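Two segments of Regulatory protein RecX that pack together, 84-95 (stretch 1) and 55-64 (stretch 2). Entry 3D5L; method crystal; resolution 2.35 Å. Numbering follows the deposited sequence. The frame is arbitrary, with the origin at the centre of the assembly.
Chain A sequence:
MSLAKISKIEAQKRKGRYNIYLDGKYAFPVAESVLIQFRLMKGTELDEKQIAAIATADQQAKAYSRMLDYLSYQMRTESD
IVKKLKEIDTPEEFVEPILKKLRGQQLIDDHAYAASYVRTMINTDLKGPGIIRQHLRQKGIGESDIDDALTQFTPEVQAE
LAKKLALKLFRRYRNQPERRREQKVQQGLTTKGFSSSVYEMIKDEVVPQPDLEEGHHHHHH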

# COMPACT_ATOMS: atom_id res chain seq x y z
N LYS A 84 5.77 -4.98 3.94
CA LYS A 84 6.81 -5.46 3.04
C LYS A 84 8.22 -5.20 3.58
O LYS A 84 9.10 -6.03 3.44
CB LYS A 84 6.67 -4.77 1.68
CG LYS A 84 6.82 -5.70 0.50
CD LYS A 84 8.25 -6.08 0.20
CE LYS A 84 8.25 -7.15 -0.90
NZ LYS A 84 9.60 -7.57 -1.35
N LEU A 85 8.43 -4.03 4.17
CA LEU A 85 9.73 -3.70 4.72
C LEU A 85 9.99 -4.61 5.89
O LEU A 85 11.13 -5.05 6.11
CB LEU A 85 9.77 -2.24 5.16
CG LEU A 85 9.82 -1.26 3.98
CD1 LEU A 85 9.55 0.15 4.47
CD2 LEU A 85 11.18 -1.37 3.29
N LYS A 86 8.94 -4.89 6.66
CA LYS A 86 9.05 -5.78 7.80
C LYS A 86 9.37 -7.19 7.28
O LYS A 86 10.21 -7.89 7.84
CB LYS A 86 7.73 -5.80 8.59
CG LYS A 86 7.46 -4.53 9.40
CD LYS A 86 6.23 -4.66 10.29
CE LYS A 86 6.28 -3.68 11.48
NZ LYS A 86 5.24 -2.60 11.45
N GLU A 87 8.71 -7.59 6.19
CA GLU A 87 8.94 -8.91 5.60
C GLU A 87 10.42 -9.17 5.24
O GLU A 87 10.92 -10.28 5.45
CB GLU A 87 8.06 -9.10 4.36
CG GLU A 87 8.18 -10.47 3.70
CD GLU A 87 7.14 -10.70 2.59
OE1 GLU A 87 5.93 -10.69 2.89
OE2 GLU A 87 7.55 -10.90 1.41
N ILE A 88 11.11 -8.18 4.69
CA ILE A 88 12.51 -8.39 4.33
C ILE A 88 13.45 -7.89 5.43
O ILE A 88 14.59 -7.49 5.17
CB ILE A 88 12.87 -7.72 2.97
CG1 ILE A 88 12.77 -6.21 3.07
CG2 ILE A 88 11.95 -8.25 1.89
CD1 ILE A 88 13.30 -5.47 1.84
N ASP A 89 12.94 -7.92 6.65
CA ASP A 89 13.66 -7.51 7.85
C ASP A 89 14.46 -6.21 7.72
O ASP A 89 15.68 -6.19 7.86
CB ASP A 89 14.57 -8.64 8.32
CG ASP A 89 15.09 -8.42 9.73
OD1 ASP A 89 14.27 -8.13 10.63
OD2 ASP A 89 16.32 -8.53 9.92
N THR A 90 13.76 -5.12 7.47
CA THR A 90 14.41 -3.83 7.35
C THR A 90 14.55 -3.23 8.74
O THR A 90 13.63 -3.32 9.56
CB THR A 90 13.58 -2.89 6.46
OG1 THR A 90 13.42 -3.49 5.16
CG2 THR A 90 14.26 -1.55 6.31
N PRO A 91 15.72 -2.62 9.04
CA PRO A 91 15.88 -2.02 10.37
C PRO A 91 14.69 -1.09 10.62
O PRO A 91 14.28 -0.34 9.72
CB PRO A 91 17.20 -1.30 10.25
CG PRO A 91 17.99 -2.26 9.39
CD PRO A 91 17.00 -2.62 8.31
N GLU A 92 14.14 -1.14 11.83
CA GLU A 92 12.97 -0.34 12.18
C GLU A 92 13.18 1.17 12.09
O GLU A 92 12.21 1.93 11.99
CB GLU A 92 12.49 -0.73 13.58
CG GLU A 92 11.11 -0.22 13.94
CD GLU A 92 10.05 -0.58 12.90
OE1 GLU A 92 9.89 -1.78 12.56
OE2 GLU A 92 9.36 0.36 12.44
N GLU A 93 14.43 1.60 12.14
CA GLU A 93 14.69 3.03 12.05
C GLU A 93 14.61 3.50 10.59
O GLU A 93 14.61 4.70 10.32
CB GLU A 93 16.07 3.38 12.65
CG GLU A 93 17.25 2.70 11.95
CD GLU A 93 17.71 1.45 12.67
OE1 GLU A 93 16.85 0.77 13.29
OE2 GLU A 93 18.92 1.14 12.62
N PHE A 94 14.54 2.55 9.65
CA PHE A 94 14.45 2.90 8.23
C PHE A 94 13.02 3.01 7.72
O PHE A 94 12.76 3.67 6.71
CB PHE A 94 15.16 1.87 7.33
CG PHE A 94 16.62 1.70 7.59
CD1 PHE A 94 17.35 2.67 8.26
CD2 PHE A 94 17.29 0.58 7.11
CE1 PHE A 94 18.71 2.54 8.46
CE2 PHE A 94 18.66 0.44 7.30
CZ PHE A 94 19.37 1.42 7.98
N VAL A 95 12.10 2.34 8.41
CA VAL A 95 10.69 2.32 8.01
C VAL A 95 10.09 3.70 7.74
O VAL A 95 9.74 4.03 6.60
CB VAL A 95 9.81 1.61 9.07
CG1 VAL A 95 8.36 1.59 8.60
CG2 VAL A 95 10.31 0.19 9.30
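Stretch 2 55-64: ATADQQAKAY

What form does stretch 2 take, and which way does it run? It is helical throughout, residues 55 to 64 being one piece of a helix that extends beyond both ends, with A61 N hydrogen-bonded to A57 O at 2.8 Å and Y64 N to Q60 O at 3.0 Å. Stretch 1 is less regular: a helix closes at its start, a loop follows, and the chain is helical again by V95. The order of contacts is reversed between the two, since L85 and T90 meet A63 while F94, further on, meets Q60, Q59 and T56. The CA atoms of T90 and A63 lie 7.1 Å apart and those of F94 and Q60 6.3 Å apart, so the backbones draw slightly closer at the F94 end.

What does the first helix of stretch 1 offer to stretch 2? Its contribution is L85, a buried leucine with chi1 in m and chi2 in t. Its CA-to-CB bond points sideways, yet the end of the side chain comes nearer, and L85 CD2 lies 4.3 Å from A63 CB. This is a loose apolar contact. K84, K86 and E87 stay out of reach, and I88, the first residue to leave helical phi/psi, points toward stretch 2 without coming within contact distance.

How does the turn bring T90 to the same alanine? D89 adopts positive phi and psi, 43° and 63°, and the chain then extends through T90 and P91. T90 folds back on the helix end: T90 N and T90 OG1 both donate hydrogen bonds to L85 O, at 3.0 and 2.9 Å. The CA-to-CB bond of T90 points toward stretch 2, and T90 CG2 sits 4.1 Å from A63 CB. A63 points toward stretch 1, and its small side chain thus meets both L85 and T90.

Where is most of the contact made? It centres on F94, which points toward stretch 2 with chi1 in m and has 103 Å² covered, the largest share of any residue here. Q60 lies over one face of the F94 ring: Q60 CB is 4.0 Å from the F94 ring centroid and 2° off the normal, a CH-pi contact. The extended Q60 side chain, t in chi1 and chi2, also brings Q60 OE1 to 3.3 Å from F94 CD1. Q59 NE2 approaches F94 CZ at 4.0 Å, near the plane of the ring at its edge. T56 also reaches this atom, with T56 O 3.7 Å and T56 CG2 3.8 Å from F94 CZ. No hydrogen bond crosses between the stretches, so the contact rests on packing around this ring and around A63.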

# COMPACT_ATOMS: atom_id res chain seq x y z
N ALA A 55 27.78 3.25 4.87
CA ALA A 55 27.26 1.89 4.83
C ALA A 55 25.79 1.85 5.28
O ALA A 55 24.95 1.29 4.59
CB ALA A 55 28.10 0.99 5.73
N THR A 56 25.50 2.44 6.44
CA THR A 56 24.13 2.46 6.96
C THR A 56 23.18 3.14 5.97
O THR A 56 22.06 2.68 5.76
CB THR A 56 24.03 3.21 8.31
OG1 THR A 56 25.00 2.69 9.23
CG2 THR A 56 22.64 3.05 8.90
N ALA A 57 23.64 4.23 5.38
CA ALA A 57 22.83 4.96 4.41
C ALA A 57 22.59 4.09 3.18
O ALA A 57 21.48 4.05 2.66
CB ALA A 57 23.52 6.26 4.02
N ASP A 58 23.63 3.39 2.73
CA ASP A 58 23.51 2.51 1.57
C ASP A 58 22.57 1.34 1.88
O ASP A 58 21.89 0.83 0.99
CB ASP A 58 24.88 1.96 1.14
CG ASP A 58 24.81 1.13 -0.15
OD1 ASP A 58 24.36 1.67 -1.19
OD2 ASP A 58 25.20 -0.06 -0.12
N GLN A 59 22.51 0.91 3.15
CA GLN A 59 21.62 -0.18 3.52
C GLN A 59 20.19 0.32 3.38
O GLN A 59 19.30 -0.44 3.01
CB GLN A 59 21.84 -0.62 4.97
CG GLN A 59 23.26 -1.02 5.34
CD GLN A 59 23.43 -1.23 6.85
OE1 GLN A 59 24.55 -1.31 7.36
NE2 GLN A 59 22.31 -1.31 7.57
N GLN A 60 19.98 1.59 3.69
CA GLN A 60 18.64 2.17 3.60
C GLN A 60 18.29 2.40 2.14
O GLN A 60 17.18 2.07 1.71
CB GLN A 60 18.56 3.49 4.37
CG GLN A 60 17.13 4.04 4.47
CD GLN A 60 17.03 5.31 5.30
OE1 GLN A 60 17.48 5.36 6.44
NE2 GLN A 60 16.44 6.35 4.72
N ALA A 61 19.23 2.94 1.37
CA ALA A 61 19.02 3.21 -0.05
C ALA A 61 18.65 1.92 -0.78
O ALA A 61 17.84 1.94 -1.71
CB ALA A 61 20.27 3.84 -0.67
N LYS A 62 19.23 0.80 -0.36
CA LYS A 62 18.95 -0.49 -0.97
C LYS A 62 17.52 -0.96 -0.68
O LYS A 62 16.87 -1.55 -1.55
CB LYS A 62 19.92 -1.55 -0.45
CG LYS A 62 21.37 -1.23 -0.74
CD LYS A 62 21.83 -1.84 -2.04
CE LYS A 62 22.36 -3.23 -1.78
NZ LYS A 62 23.40 -3.15 -0.73
N ALA A 63 17.02 -0.69 0.52
CA ALA A 63 15.66 -1.12 0.86
C ALA A 63 14.69 -0.25 0.07
O ALA A 63 13.63 -0.70 -0.37
CB ALA A 63 15.41 -0.97 2.37
N TYR A 64 15.08 1.00 -0.12
CA TYR A 64 14.26 1.92 -0.87
C TYR A 64 14.12 1.41 -2.30
O TYR A 64 13.02 1.37 -2.84
CB TYR A 64 14.91 3.30 -0.87
CG TYR A 64 14.09 4.32 -1.62
CD1 TYR A 64 12.89 4.80 -1.10
CD2 TYR A 64 14.52 4.79 -2.87
CE1 TYR A 64 12.11 5.73 -1.81
CE2 TYR A 64 13.75 5.71 -3.58
CZ TYR A 64 12.55 6.18 -3.04
OH TYR A 64 11.82 7.12 -3.72